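Local coordinates for CELL WALL surface anchor family protein (Streptococcus pneumoniae, PDB 2WW8) that serves as the pilus adhesin through which the bacterium recognises host cells and probably attaches to them, at residues Thr150-Gln155 / Asn695-Leu700; Asn178-Val183 / Thr188-Ile193. All blocks are in the same frame, centred on the assembly; numbering follows the deposited sequence.

Contact 1: residues Thr150-Gln155 / Asn695-Leu700; sequences TYPDVQ and NGRTTL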
loop_
_atom_site.group_PDB
_atom_site.type_symbol
_atom_site.label_atom_id
_atom_site.label_comp_id
_atom_site.label_asym_id
_atom_site.label_seq_id
_atom_site.Cartn_x
_atom_site.Cartn_y
_atom_site.Cartn_z
ATOM N N THR A 150 -9.089 -15.680 8.351
ATOM C CA THR A 150 -10.212 -16.082 7.488
ATOM C C THR A 150 -11.226 -14.922 7.417
ATOM O O THR A 150 -11.679 -14.408 8.454
ATOM C CB THR A 150 -10.858 -17.394 7.955
ATOM O OG1 THR A 150 -9.883 -18.449 7.909
ATOM C CG2 THR A 150 -12.029 -17.825 7.063
ATOM N N TYR A 151 -11.528 -14.470 6.200
ATOM C CA TYR A 151 -12.562 -13.454 5.967
ATOM C C TYR A 151 -13.910 -14.032 6.288
ATOM O O TYR A 151 -14.294 -15.047 5.703
ATOM C CB TYR A 151 -12.574 -12.973 4.522
ATOM C CG TYR A 151 -11.429 -12.048 4.169
ATOM C CD1 TYR A 151 -11.322 -10.796 4.782
ATOM C CD2 TYR A 151 -10.508 -12.377 3.184
ATOM C CE1 TYR A 151 -10.308 -9.944 4.476
ATOM C CE2 TYR A 151 -9.474 -11.486 2.843
ATOM C CZ TYR A 151 -9.414 -10.261 3.476
ATOM O OH TYR A 151 -8.386 -9.389 3.163
ATOM N N PRO A 152 -14.630 -13.413 7.231
ATOM C CA PRO A 152 -15.936 -14.029 7.550
ATOM C C PRO A 152 -16.916 -14.040 6.370
ATOM O O PRO A 152 -17.596 -15.035 6.245
ATOM C CB PRO A 152 -16.488 -13.135 8.657
ATOM C CG PRO A 152 -15.202 -12.674 9.357
ATOM C CD PRO A 152 -14.243 -12.395 8.218
ATOM N N ASP A 153 -16.960 -12.980 5.557
ATOM C CA ASP A 153 -18.000 -12.771 4.574
ATOM C C ASP A 153 -18.068 -13.932 3.563
ATOM O O ASP A 153 -19.148 -14.436 3.275
ATOM C CB ASP A 153 -17.856 -11.470 3.787
ATOM C CG ASP A 153 -16.399 -11.109 3.374
ATOM O OD1 ASP A 153 -15.473 -11.939 3.230
ATOM O OD2 ASP A 153 -16.179 -9.921 3.102
ATOM N N VAL A 154 -16.920 -14.312 3.012
ATOM C CA VAL A 154 -16.876 -15.389 2.013
ATOM C C VAL A 154 -15.921 -16.489 2.430
ATOM O O VAL A 154 -15.721 -17.433 1.670
ATOM C CB VAL A 154 -16.586 -14.892 0.579
ATOM C CG1 VAL A 154 -17.667 -13.902 0.150
ATOM C CG2 VAL A 154 -15.172 -14.255 0.522
ATOM N N GLN A 155 -15.381 -16.424 3.643
ATOM C CA GLN A 155 -14.824 -17.617 4.257
ATOM C C GLN A 155 -13.506 -18.068 3.607
ATOM O O GLN A 155 -13.240 -19.260 3.602
ATOM C CB GLN A 155 -15.821 -18.783 4.169
ATOM C CG GLN A 155 -17.063 -18.614 5.015
ATOM C CD GLN A 155 -16.791 -18.843 6.483
ATOM O OE1 GLN A 155 -16.730 -19.985 6.957
ATOM N NE2 GLN A 155 -16.594 -17.751 7.213
ATOM N N ASN A 695 -8.652 -5.589 16.091
ATOM C CA ASN A 695 -10.049 -5.233 15.923
ATOM C C ASN A 695 -10.953 -6.433 16.072
ATOM O O ASN A 695 -10.497 -7.556 15.921
ATOM C CB ASN A 695 -10.335 -4.669 14.509
ATOM C CG ASN A 695 -9.276 -3.683 13.988
ATOM O OD1 ASN A 695 -8.180 -3.356 14.492
ATOM N N GLY A 696 -12.237 -6.200 16.312
ATOM C CA GLY A 696 -13.224 -7.257 16.171
ATOM C C GLY A 696 -13.536 -7.302 14.675
ATOM O O GLY A 696 -12.757 -6.821 13.845
ATOM N N ARG A 697 -14.677 -7.873 14.328
ATOM C CA ARG A 697 -15.065 -7.903 12.891
ATOM C C ARG A 697 -15.190 -6.484 12.336
ATOM O O ARG A 697 -16.093 -5.717 12.750
ATOM C CB ARG A 697 -16.354 -8.721 12.694
ATOM C CG ARG A 697 -16.682 -8.781 11.183
ATOM C CD ARG A 697 -18.098 -9.215 10.829
ATOM N NE ARG A 697 -18.094 -9.586 9.408
ATOM C CZ ARG A 697 -19.170 -10.035 8.758
ATOM N NH1 ARG A 697 -20.329 -10.113 9.402
ATOM N NH2 ARG A 697 -19.095 -10.387 7.469
ATOM N N THR A 698 -14.283 -6.150 11.408
ATOM C CA THR A 698 -14.204 -4.859 10.740
ATOM C C THR A 698 -14.847 -4.836 9.359
ATOM O O THR A 698 -14.474 -5.636 8.530
ATOM C CB THR A 698 -12.732 -4.378 10.679
ATOM O OG1 THR A 698 -12.176 -4.453 11.994
ATOM C CG2 THR A 698 -12.670 -2.882 10.307
ATOM N N THR A 699 -15.804 -3.953 9.096
ATOM C CA THR A 699 -16.674 -4.107 7.914
ATOM C C THR A 699 -16.839 -2.781 7.203
ATOM O O THR A 699 -16.777 -1.687 7.807
ATOM C CB THR A 699 -18.080 -4.717 8.256
ATOM O OG1 THR A 699 -18.822 -3.837 9.133
ATOM C CG2 THR A 699 -17.907 -6.050 9.012
ATOM N N LEU A 700 -17.056 -2.903 5.900
ATOM C CA LEU A 700 -17.555 -1.800 5.099
ATOM C C LEU A 700 -18.955 -2.181 4.626
ATOM O O LEU A 700 -19.146 -3.284 4.045
ATOM C CB LEU A 700 -16.638 -1.631 3.876
ATOM C CG LEU A 700 -17.206 -0.700 2.779
ATOM C CD1 LEU A 700 -17.339 0.728 3.299
ATOM C CD2 LEU A 700 -16.314 -0.766 1.513
#
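Pro152 lays its CB over one face of the Arg697 guanidinium, with CB to NE at 4.0 Å. Asp153 comes next to it. Its backbone N stands 3.9 Å from Arg697 NH2, at an oblique angle to the flat group, and its CB is 4.0 Å from the same nitrogen. The contact is therefore small and loose. It is made by the end of one long side chain against a turn. The arginine can reach that turn because it is stretched out: CG is anti to the backbone N (chi1 -177°), and the chain stays extended from CG to NE. The loop after strand 148-150 is tied together from within. Asp153 OD1 takes a bent bond from Val154 N at 2.8 Å, on the anti side of the carboxylate and tilted out of its plane. Gln155 NE2 reaches back to Pro152 O at 3.1 Å. Both segments are also held from outside. Arg697 NE makes a salt bridge with Asp712, and Asp153 OD2 is gripped by the side chain of Arg182 and the backbone N of Asp712. Asp712 thus serves both sides of the contact. Further along 695-700, Thr698 OG1 bonds to Gly696 O and to Lys191 NZ, the nitrogen joined covalently to Asn695. This is the intramolecular isopeptide linkage known from Gram-positive pilins. Asp153 OD2 and Arg697 NH2 lie 5.3 Å apart, too far for a salt bridge, though their opposite charges probably still favour each other; Arg697 NE pairs with Asp712 instead.

Contact 2: residues Asn178-Val183 / Thr188-Ile193; sequences NPYERV and TLSKRI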
loop_
_atom_site.group_PDB
_atom_site.type_symbol
_atom_site.label_atom_id
_atom_site.label_comp_id
_atom_site.label_asym_id
_atom_site.label_seq_id
_atom_site.Cartn_x
_atom_site.Cartn_y
_atom_site.Cartn_z
ATOM N N ASN A 178 -1.408 -9.945 4.716
ATOM C CA ASN A 178 -0.710 -9.760 3.466
ATOM C C ASN A 178 -1.355 -10.472 2.284
ATOM O O ASN A 178 -1.490 -11.695 2.318
ATOM C CB ASN A 178 0.739 -10.228 3.620
ATOM C CG ASN A 178 1.586 -9.878 2.405
ATOM O OD1 ASN A 178 1.716 -8.708 2.055
ATOM N ND2 ASN A 178 2.162 -10.889 1.765
ATOM N N PRO A 179 -1.735 -9.719 1.229
ATOM C CA PRO A 179 -1.720 -8.247 1.259
ATOM C C PRO A 179 -2.715 -7.605 2.210
ATOM O O PRO A 179 -3.692 -8.255 2.604
ATOM C CB PRO A 179 -2.046 -7.851 -0.193
ATOM C CG PRO A 179 -2.670 -8.970 -0.778
ATOM C CD PRO A 179 -2.037 -10.212 -0.126
ATOM N N TYR A 180 -2.488 -6.330 2.535
ATOM C CA TYR A 180 -3.256 -5.675 3.564
ATOM C C TYR A 180 -4.379 -4.964 2.816
ATOM O O TYR A 180 -5.345 -4.569 3.433
ATOM C CB TYR A 180 -2.407 -4.749 4.460
ATOM C CG TYR A 180 -1.843 -3.490 3.833
ATOM C CD1 TYR A 180 -0.582 -3.487 3.230
ATOM C CD2 TYR A 180 -2.593 -2.297 3.847
ATOM C CE1 TYR A 180 -0.058 -2.312 2.664
ATOM C CE2 TYR A 180 -2.123 -1.119 3.234
ATOM C CZ TYR A 180 -0.841 -1.151 2.657
ATOM O OH TYR A 180 -0.373 -0.007 2.084
ATOM N N GLU A 181 -4.240 -4.821 1.504
ATOM C CA GLU A 181 -5.293 -4.297 0.661
ATOM C C GLU A 181 -6.076 -5.408 -0.072
ATOM O O GLU A 181 -5.486 -6.287 -0.706
ATOM C CB GLU A 181 -4.668 -3.278 -0.288
ATOM C CG GLU A 181 -5.695 -2.718 -1.286
ATOM C CD GLU A 181 -5.155 -1.469 -2.022
ATOM O OE1 GLU A 181 -4.544 -1.624 -3.106
ATOM O OE2 GLU A 181 -5.325 -0.330 -1.507
ATOM N N ARG A 182 -7.400 -5.368 0.033
ATOM C CA ARG A 182 -8.303 -6.347 -0.540
ATOM C C ARG A 182 -9.105 -5.734 -1.698
ATOM O O ARG A 182 -9.771 -4.692 -1.549
ATOM C CB ARG A 182 -9.260 -6.829 0.572
ATOM C CG ARG A 182 -10.114 -8.041 0.193
ATOM C CD ARG A 182 -11.198 -8.252 1.266
ATOM N NE ARG A 182 -11.793 -9.590 1.076
ATOM C CZ ARG A 182 -12.937 -10.001 1.623
ATOM N NH1 ARG A 182 -13.646 -9.148 2.339
ATOM N NH2 ARG A 182 -13.401 -11.226 1.406
ATOM N N VAL A 183 -9.123 -6.428 -2.836
ATOM C CA VAL A 183 -10.025 -6.078 -3.932
ATOM C C VAL A 183 -11.459 -6.529 -3.605
ATOM O O VAL A 183 -11.676 -7.697 -3.253
ATOM C CB VAL A 183 -9.554 -6.708 -5.259
ATOM C CG1 VAL A 183 -10.425 -6.245 -6.411
ATOM C CG2 VAL A 183 -8.050 -6.327 -5.519
ATOM N N THR A 188 -11.666 -1.083 -3.405
ATOM C CA THR A 188 -10.693 -1.795 -2.582
ATOM C C THR A 188 -10.876 -1.337 -1.119
ATOM O O THR A 188 -11.459 -0.279 -0.855
ATOM C CB THR A 188 -9.260 -1.423 -3.010
ATOM O OG1 THR A 188 -9.021 -0.082 -2.588
ATOM C CG2 THR A 188 -9.041 -1.542 -4.554
ATOM N N LEU A 189 -10.402 -2.136 -0.165
ATOM C CA LEU A 189 -10.362 -1.694 1.201
ATOM C C LEU A 189 -9.045 -2.210 1.773
ATOM O O LEU A 189 -8.412 -3.105 1.167
ATOM C CB LEU A 189 -11.609 -2.102 2.035
ATOM C CG LEU A 189 -11.991 -3.590 2.065
ATOM C CD1 LEU A 189 -10.978 -4.338 2.949
ATOM C CD2 LEU A 189 -13.406 -3.858 2.609
ATOM N N SER A 190 -8.630 -1.626 2.907
ATOM C CA SER A 190 -7.340 -2.013 3.494
ATOM C C SER A 190 -7.313 -1.719 4.966
ATOM O O SER A 190 -7.930 -0.773 5.422
ATOM C CB SER A 190 -6.140 -1.378 2.769
ATOM O OG SER A 190 -5.954 -0.017 3.161
ATOM N N LYS A 191 -6.578 -2.533 5.708
ATOM C CA LYS A 191 -6.359 -2.345 7.134
ATOM C C LYS A 191 -4.983 -2.868 7.502
ATOM O O LYS A 191 -4.586 -3.984 7.096
ATOM C CB LYS A 191 -7.399 -3.104 7.940
ATOM C CG LYS A 191 -7.245 -2.747 9.447
ATOM C CD LYS A 191 -8.495 -3.129 10.231
ATOM C CE LYS A 191 -8.167 -2.940 11.699
ATOM N NZ LYS A 191 -9.218 -3.623 12.481
ATOM N N ARG A 192 -4.200 -2.083 8.238
ATOM C CA ARG A 192 -2.866 -2.556 8.647
ATOM C C ARG A 192 -2.367 -1.776 9.859
ATOM O O ARG A 192 -2.869 -0.704 10.167
ATOM C CB ARG A 192 -1.857 -2.414 7.483
ATOM C CG ARG A 192 -1.593 -0.959 7.064
ATOM C CD ARG A 192 -0.329 -0.854 6.250
ATOM N NE ARG A 192 -0.187 0.541 5.793
ATOM C CZ ARG A 192 0.945 1.101 5.386
ATOM N NH1 ARG A 192 2.033 0.346 5.337
ATOM N NH2 ARG A 192 1.004 2.388 5.016
ATOM N N ILE A 193 -1.360 -2.309 10.527
ATOM C CA ILE A 193 -0.542 -1.501 11.427
ATOM C C ILE A 193 0.393 -0.796 10.434
ATOM O O ILE A 193 1.052 -1.466 9.628
ATOM C CB ILE A 193 0.223 -2.401 12.453
ATOM C CG1 ILE A 193 -0.740 -3.046 13.467
ATOM C CG2 ILE A 193 1.278 -1.571 13.231
ATOM C CD1 ILE A 193 -0.177 -4.318 14.078
HETATM O O HOH W 1 -7.922 0.656 -0.292
#
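Tyr180 and Arg192 each hold CG over their own backbone, flanked by N and C (chi1 69° and 65°). This brings the ring and the arginine chain together. Arg192 is extended from CG to NE and runs across one ring face, with CD 3.5 Å from the centroid of the Tyr180 ring in a CH-pi contact. The guanidinium then lies flat on the tyrosine near the hydroxyl. The two groups are 4.6 Å apart between centres, with planes 12° from parallel. Glu207 on strand 203-218 forms a salt bridge with Arg192 NE, which helps fix the rotation of the guanidinium. The segments belong to the antiparallel beta hairpin of strands 171-184 and 187-196. Arg182 and Leu189 form a hydrogen-bonded pair: Arg182 N to Leu189 O is 2.7 Å and Leu189 N to Arg182 O is 3.0 Å. Just before Glu181, Tyr180 O also takes a bond from Lys191 N, at a longer 3.3 Å. Glu181 with Ser190 and Val183 with Thr188 are non-hydrogen-bonded pairs, their side chains on one side of the sheet. On that side a water donates to Glu181 OE2 at 3.0 Å and also bonds Thr188 OG1 at 2.7 Å, linking two oxygens too far apart to bond directly. Thr188 OG1 has Ser211 as a further partner, and Ser190 OG pairs with Thr209. On the opposite side Arg182 CB packs on Leu189 CD1 at 3.8 Å, while the Arg182 guanidinium forms a salt bridge with Asp153 and bonds Asp712 O. Lys191 O is buried here with no partner in the model.

Overall arrangement
Contacts 1 and 2 have centres 12 Å apart and are joined directly. The strongest tie is covalent: Lys191 NZ of 188-193 is bonded to Asn695 CG of 695-700, at 1.5 Å. A second tie is ionic, with Asp153 OD2 2.8 Å from Arg182 NH1. Tyr151 adds a cation-pi contact with Arg182, whose NE is 3.4 Å from Tyr151 CZ. Contact 2 is local, between neighbouring strands of a hairpin. Contact 1 joins segments about 540 residues apart in sequence. The isopeptide bond ties strand 187-196 to the loop before strand 699-701, consistent with a mechanically robust pilus protein. A bound EPE, probably from the crystallisation liquor, lies about 3 Å from the Glu181 side chain.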